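Methylase yhhF (Escherichia coli, PDB 2FPO) transfers a methyl group from S-adenosyl-L-methionine to N2 of guanine 966 of 16S rRNA in the assembled 30S particle. Local coordinates at residues N164-V169 and W173-E178; G135-T140 and I156-E161. One frame throughout, in Å; residues are numbered along the deposited sequence. Where two conformers were deposited one is given.

In the fold
Interactions 1 and 2 illustrate how consecutive elements of a class I methyltransferase fold pack one after another. Interaction 2 comes first along the chain and sets the start of helix 137-146 on strand 154-161, inside the mixed seven-stranded sheet. Interaction 1 follows, where the loop leaving that strand turns back against 173-181, an outermost strand of the same sheet. Their centres are about 9 Å apart and they touch directly: Trp-173 lies against Ile-156, while Pro-167 packs on Leu-137 and Glu-138. Buried helix-to-sheet packing thus adjoins a surface contact at the sheet's edge, with strand 184-191 inserted between the two consecutive strands.

Interaction 1: residues N164-V169 and W173-E178; sequences NGLPTV and WSLHRE
Val-169 packs on Trp-173 where the loop after strand 154-161 enters strand 173-181, the edge strand of the antiparallel pair that completes the class I methyltransferase sheet. The two side chains approach at a slant. Val-169 CG1 lies 3.9 Å from Trp-173 CE3, on the benzo part of the indole, and the two CB atoms are equally close, so the contact runs from the stem of the tryptophan onto its ring. With its CG anti to the carbonyl carbon (chi1 -71°), Trp-173 sends the indole inward against Ile-141 and Ile-156, and NE1 makes a hydrogen bond to Glu-145 OE1.

Further along the strand, and earlier in the loop, the two run roughly antiparallel, and Leu-166 reaches across with a single methyl. Its CD2 stands 4.3 Å from Leu-175 CD2 and 4.2 Å from Glu-178 OE2, an oxygen already engaged in a salt bridge with Arg-187. No hydrogen bond joins the segments; this is a light, mostly apolar seam at the surface.

Leu-175 and Glu-178, three residues apart, can both point toward the loop because a classic beta bulge separates them: His-176 and Arg-177 both face Leu-188. At the bulge, Arg-177 folds back, placing NH1 3.5 Å above the centre of the His-176 ring while donating to His-176 O over 2.8 Å, from 43° out of the carbonyl plane.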
loop_
_atom_site.group_PDB
_atom_site.type_symbol
_atom_site.label_atom_id
_atom_site.label_comp_id
_atom_site.label_asym_id
_atom_site.label_seq_id
_atom_site.Cartn_x
_atom_site.Cartn_y
_atom_site.Cartn_z
ATOM N N ASN A 164 3.495 3.354 -19.554
ATOM C CA ASN A 164 4.805 3.425 -18.918
ATOM C C ASN A 164 5.645 2.188 -19.157
ATOM O O ASN A 164 6.853 2.246 -18.995
ATOM C CB ASN A 164 4.680 3.645 -17.400
ATOM C CG ASN A 164 4.144 5.021 -17.036
ATOM O OD1 ASN A 164 3.501 5.201 -15.991
ATOM N ND2 ASN A 164 4.416 6.001 -17.880
ATOM N N GLY A 165 5.007 1.084 -19.541
ATOM C CA GLY A 165 5.665 -0.218 -19.609
ATOM C C GLY A 165 5.847 -0.880 -18.245
ATOM O O GLY A 165 5.341 -0.389 -17.217
ATOM N N LEU A 166 6.586 -1.988 -18.221
ATOM C CA LEU A 166 6.919 -2.663 -16.965
ATOM C C LEU A 166 7.957 -1.843 -16.218
ATOM O O LEU A 166 8.935 -1.401 -16.828
ATOM C CB LEU A 166 7.487 -4.056 -17.233
ATOM C CG LEU A 166 6.591 -5.111 -17.853
ATOM C CD1 LEU A 166 7.464 -6.078 -18.642
ATOM C CD2 LEU A 166 5.748 -5.851 -16.802
ATOM N N PRO A 167 7.749 -1.614 -14.897
ATOM C CA PRO A 167 8.813 -0.906 -14.164
ATOM C C PRO A 167 10.057 -1.778 -13.985
ATOM O O PRO A 167 9.951 -3.003 -13.908
ATOM C CB PRO A 167 8.180 -0.625 -12.798
ATOM C CG PRO A 167 7.172 -1.740 -12.620
ATOM C CD PRO A 167 6.602 -1.941 -14.026
ATOM N N THR A 168 11.220 -1.129 -13.944
ATOM C CA THR A 168 12.462 -1.764 -13.551
ATOM C C THR A 168 12.317 -2.213 -12.091
ATOM O O THR A 168 11.982 -1.417 -11.189
ATOM C CB THR A 168 13.682 -0.809 -13.789
ATOM O OG1 THR A 168 13.677 -0.383 -15.156
ATOM C CG2 THR A 168 15.028 -1.512 -13.529
ATOM N N VAL A 169 12.507 -3.513 -11.881
ATOM C CA VAL A 169 12.464 -4.094 -10.548
ATOM C C VAL A 169 13.786 -4.816 -10.317
ATOM O O VAL A 169 14.437 -5.217 -11.283
ATOM C CB VAL A 169 11.210 -5.037 -10.365
ATOM C CG1 VAL A 169 9.925 -4.207 -10.474
ATOM C CG2 VAL A 169 11.213 -6.208 -11.416
ATOM N N TRP A 173 12.986 -9.771 -7.665
ATOM C CA TRP A 173 11.524 -9.551 -7.735
ATOM C C TRP A 173 10.960 -10.202 -8.988
ATOM O O TRP A 173 11.467 -9.991 -10.102
ATOM C CB TRP A 173 11.194 -8.064 -7.834
ATOM C CG TRP A 173 11.414 -7.236 -6.624
ATOM C CD1 TRP A 173 12.423 -7.349 -5.702
ATOM C CD2 TRP A 173 10.634 -6.100 -6.229
ATOM N NE1 TRP A 173 12.298 -6.360 -4.741
ATOM C CE2 TRP A 173 11.216 -5.580 -5.046
ATOM C CE3 TRP A 173 9.506 -5.454 -6.772
ATOM C CZ2 TRP A 173 10.701 -4.459 -4.391
ATOM C CZ3 TRP A 173 8.980 -4.336 -6.090
ATOM C CH2 TRP A 173 9.590 -3.855 -4.927
ATOM N N SER A 174 9.893 -10.968 -8.831
ATOM C CA SER A 174 9.219 -11.506 -10.006
ATOM C C SER A 174 7.765 -11.058 -10.039
ATOM O O SER A 174 7.115 -10.927 -8.987
ATOM C CB SER A 174 9.314 -13.035 -10.034
ATOM O OG SER A 174 8.634 -13.562 -8.906
ATOM N N LEU A 175 7.269 -10.789 -11.245
ATOM C CA LEU A 175 5.859 -10.477 -11.452
ATOM C C LEU A 175 4.990 -11.658 -10.995
ATOM O O LEU A 175 5.149 -12.769 -11.472
ATOM C CB LEU A 175 5.575 -10.097 -12.905
ATOM C CG LEU A 175 4.186 -9.522 -13.233
ATOM C CD1 LEU A 175 3.840 -8.260 -12.383
ATOM C CD2 LEU A 175 4.119 -9.179 -14.698
ATOM N N HIS A 176 4.110 -11.402 -10.028
ATOM C CA HIS A 176 3.332 -12.463 -9.373
ATOM C C HIS A 176 1.870 -12.499 -9.826
ATOM O O HIS A 176 1.338 -13.576 -10.087
ATOM C CB HIS A 176 3.420 -12.332 -7.840
ATOM C CG HIS A 176 2.978 -13.561 -7.108
ATOM N ND1 HIS A 176 3.602 -14.781 -7.265
ATOM C CD2 HIS A 176 1.963 -13.765 -6.233
ATOM C CE1 HIS A 176 2.989 -15.685 -6.518
ATOM N NE2 HIS A 176 1.995 -15.094 -5.876
ATOM N N ARG A 177 1.224 -11.324 -9.859
ATOM C CA ARG A 177 -0.131 -11.139 -10.431
ATOM C C ARG A 177 -0.141 -9.876 -11.276
ATOM O O ARG A 177 0.620 -8.951 -11.021
ATOM C CB ARG A 177 -1.210 -10.977 -9.343
ATOM C CG ARG A 177 -1.330 -12.127 -8.330
ATOM C CD ARG A 177 -1.878 -13.409 -8.975
ATOM N NE ARG A 177 -1.965 -14.497 -8.000
ATOM C CZ ARG A 177 -1.096 -15.504 -7.891
ATOM N NH1 ARG A 177 -0.044 -15.569 -8.700
ATOM N NH2 ARG A 177 -1.281 -16.461 -6.972
ATOM N N GLU A 178 -1.022 -9.833 -12.266
ATOM C CA GLU A 178 -1.214 -8.641 -13.096
ATOM C C GLU A 178 -2.644 -8.511 -13.644
ATOM O O GLU A 178 -3.213 -9.474 -14.108
ATOM C CB GLU A 178 -0.213 -8.608 -14.256
ATOM C CG GLU A 178 -0.272 -7.286 -15.041
ATOM C CD GLU A 178 0.618 -7.271 -16.266
ATOM O OE1 GLU A 178 0.349 -8.044 -17.200
ATOM O OE2 GLU A 178 1.576 -6.468 -16.305
#

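Interaction 2: residues G135-T140 and I156-E161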
loop_
_atom_site.group_PDB
_atom_site.type_symbol
_atom_site.label_atom_id
_atom_site.label_comp_id
_atom_site.label_asym_id
_atom_site.label_seq_id
_atom_site.Cartn_x
_atom_site.Cartn_y
_atom_site.Cartn_z
ATOM N N GLY A 135 9.854 9.690 -11.269
ATOM C CA GLY A 135 10.466 10.361 -10.119
ATOM C C GLY A 135 10.214 9.677 -8.792
ATOM O O GLY A 135 10.928 9.923 -7.833
ATOM N N LEU A 136 9.180 8.830 -8.723
ATOM C CA LEU A 136 8.809 8.135 -7.486
ATOM C C LEU A 136 8.801 6.615 -7.630
ATOM O O LEU A 136 9.270 5.920 -6.753
ATOM C CB LEU A 136 7.423 8.586 -6.972
ATOM C CG LEU A 136 7.177 10.065 -6.610
ATOM C CD1 LEU A 136 5.738 10.244 -6.222
ATOM C CD2 LEU A 136 8.106 10.588 -5.481
ATOM N N LEU A 137 8.238 6.084 -8.703
ATOM C CA LEU A 137 7.943 4.649 -8.714
ATOM C C LEU A 137 9.191 3.759 -8.573
ATOM O O LEU A 137 9.290 2.977 -7.629
ATOM C CB LEU A 137 7.160 4.242 -9.966
ATOM C CG LEU A 137 6.639 2.790 -9.986
ATOM C CD1 LEU A 137 5.629 2.529 -8.863
ATOM C CD2 LEU A 137 5.997 2.444 -11.301
ATOM N N GLU A 138 10.124 3.877 -9.517
ATOM C CA GLU A 138 11.319 3.057 -9.468
ATOM C C GLU A 138 12.211 3.336 -8.272
ATOM O O GLU A 138 12.852 2.407 -7.779
ATOM C CB GLU A 138 12.135 3.164 -10.752
ATOM C CG GLU A 138 11.857 2.024 -11.719
ATOM C CD GLU A 138 10.916 2.414 -12.824
ATOM O OE1 GLU A 138 9.808 2.916 -12.494
ATOM O OE2 GLU A 138 11.283 2.225 -14.012
ATOM N N GLU A 139 12.250 4.609 -7.848
ATOM C CA GLU A 139 13.013 5.073 -6.691
ATOM C C GLU A 139 12.530 4.407 -5.411
ATOM O O GLU A 139 13.330 3.988 -4.573
ATOM C CB GLU A 139 12.850 6.590 -6.521
ATOM C CG GLU A 139 13.658 7.440 -7.518
ATOM C CD GLU A 139 12.997 7.578 -8.906
ATOM O OE1 GLU A 139 11.878 7.056 -9.129
ATOM O OE2 GLU A 139 13.619 8.219 -9.789
ATOM N N THR A 140 11.213 4.328 -5.277
ATOM C CA THR A 140 10.562 3.727 -4.103
ATOM C C THR A 140 10.874 2.244 -4.064
ATOM O O THR A 140 11.271 1.704 -3.043
ATOM C CB THR A 140 9.010 3.971 -4.124
ATOM O OG1 THR A 140 8.760 5.379 -4.045
ATOM C CG2 THR A 140 8.329 3.302 -2.920
ATOM N N ILE A 156 4.686 -6.938 -3.150
ATOM C CA ILE A 156 4.671 -5.492 -3.367
ATOM C C ILE A 156 3.662 -5.156 -4.488
ATOM O O ILE A 156 3.790 -5.597 -5.623
ATOM C CB ILE A 156 6.067 -4.937 -3.729
ATOM C CG1 ILE A 156 7.140 -5.389 -2.727
ATOM C CG2 ILE A 156 6.040 -3.400 -3.863
ATOM C CD1 ILE A 156 7.879 -6.720 -3.136
ATOM N N TYR A 157 2.654 -4.388 -4.144
ATOM C CA TYR A 157 1.624 -3.999 -5.097
ATOM C C TYR A 157 2.104 -2.721 -5.753
ATOM O O TYR A 157 2.526 -1.789 -5.061
ATOM C CB TYR A 157 0.272 -3.803 -4.382
ATOM C CG TYR A 157 -0.808 -3.085 -5.189
ATOM C CD1 TYR A 157 -1.481 -3.729 -6.234
ATOM C CD2 TYR A 157 -1.154 -1.769 -4.894
ATOM C CE1 TYR A 157 -2.480 -3.064 -6.973
ATOM C CE2 TYR A 157 -2.137 -1.103 -5.618
ATOM C CZ TYR A 157 -2.791 -1.741 -6.652
ATOM O OH TYR A 157 -3.771 -1.056 -7.340
ATOM N N VAL A 158 2.064 -2.706 -7.081
ATOM C CA VAL A 158 2.523 -1.579 -7.872
ATOM C C VAL A 158 1.429 -1.243 -8.874
ATOM O O VAL A 158 0.933 -2.106 -9.594
ATOM C CB VAL A 158 3.889 -1.874 -8.626
ATOM C CG1 VAL A 158 4.278 -0.701 -9.513
ATOM C CG2 VAL A 158 4.989 -2.160 -7.641
ATOM N N GLU A 159 1.006 0.014 -8.848
ATOM C CA GLU A 159 0.037 0.530 -9.778
ATOM C C GLU A 159 0.735 1.533 -10.734
ATOM O O GLU A 159 1.503 2.412 -10.296
ATOM C CB GLU A 159 -1.086 1.197 -8.991
ATOM C CG GLU A 159 -2.177 1.747 -9.822
ATOM C CD GLU A 159 -3.371 2.226 -8.996
ATOM O OE1 GLU A 159 -3.771 1.524 -8.031
ATOM O OE2 GLU A 159 -3.907 3.301 -9.354
ATOM N N SER A 160 0.466 1.385 -12.034
ATOM C CA SER A 160 1.136 2.187 -13.048
ATOM C C SER A 160 0.368 2.231 -14.367
ATOM O O SER A 160 -0.229 1.248 -14.760
ATOM C CB SER A 160 2.544 1.636 -13.284
ATOM O OG SER A 160 3.317 2.548 -14.041
ATOM N N GLU A 161 0.418 3.374 -15.053
ATOM C CA GLU A 161 -0.200 3.509 -16.370
ATOM C C GLU A 161 0.479 2.572 -17.360
ATOM O O GLU A 161 1.712 2.505 -17.410
ATOM C CB GLU A 161 -0.105 4.955 -16.871
ATOM C CG GLU A 161 -1.038 5.926 -16.170
ATOM C CD GLU A 161 -0.758 6.064 -14.673
ATOM O OE1 GLU A 161 0.421 6.284 -14.288
ATOM O OE2 GLU A 161 -1.729 5.952 -13.889
#
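Glu-159 meets Leu-137 with its backbone alone, its O lying 4.4 Å from Leu-137 CD1, while its flat carboxylate is carried off the other side of the strand. There Tyr-157 OH donates to Glu-159 OE1 over 2.7 Å, arriving on the anti side and 19° out of the carboxylate plane. The bond ties together two side chains that leave the strand two residues apart, and Tyr-186 of the adjoining strand touches both. The second oxygen, OE2, lies close to Asp-129 OD1, a pair of like charges.

On the helix side the contact is wholly the work of Leu-137. Its CG is anti to the backbone N (chi1 -172°), which carries the branch toward the sheet, and chi2 (63°) orients the methyls: CD1 comes within 3.6 Å of Val-158 CG1, while CD2 reaches to 3.8 Å from Ser-160 OG yet stays 4.0 Å from Val-158 CG1. That hydroxyl makes a weak hydrogen bond to Asn-164. Val-128 of strand 123-128 also touches Leu-137, so the leucine spans two neighbouring parallel strands; Pro-130 of the loop adds to the packing.

Just before it, Leu-136 occupies the N-cap position. Its carbonyl oxygen is gripped twice by Thr-140, through the backbone N at 2.9 Å and through OG1 at 2.8 Å, the two donors coming from opposite faces of the carbonyl plane and securing the first turn.

Strand 123-128, helix 137-146 and strand 154-161 together form a beta-alpha-beta crossover of the Rossmann-like methyltransferase fold; the Asp-Pro-Pro-Phe sequence starting at Asp-129, between strand and helix, is consistent with the catalytic motif of N-methyltransferases.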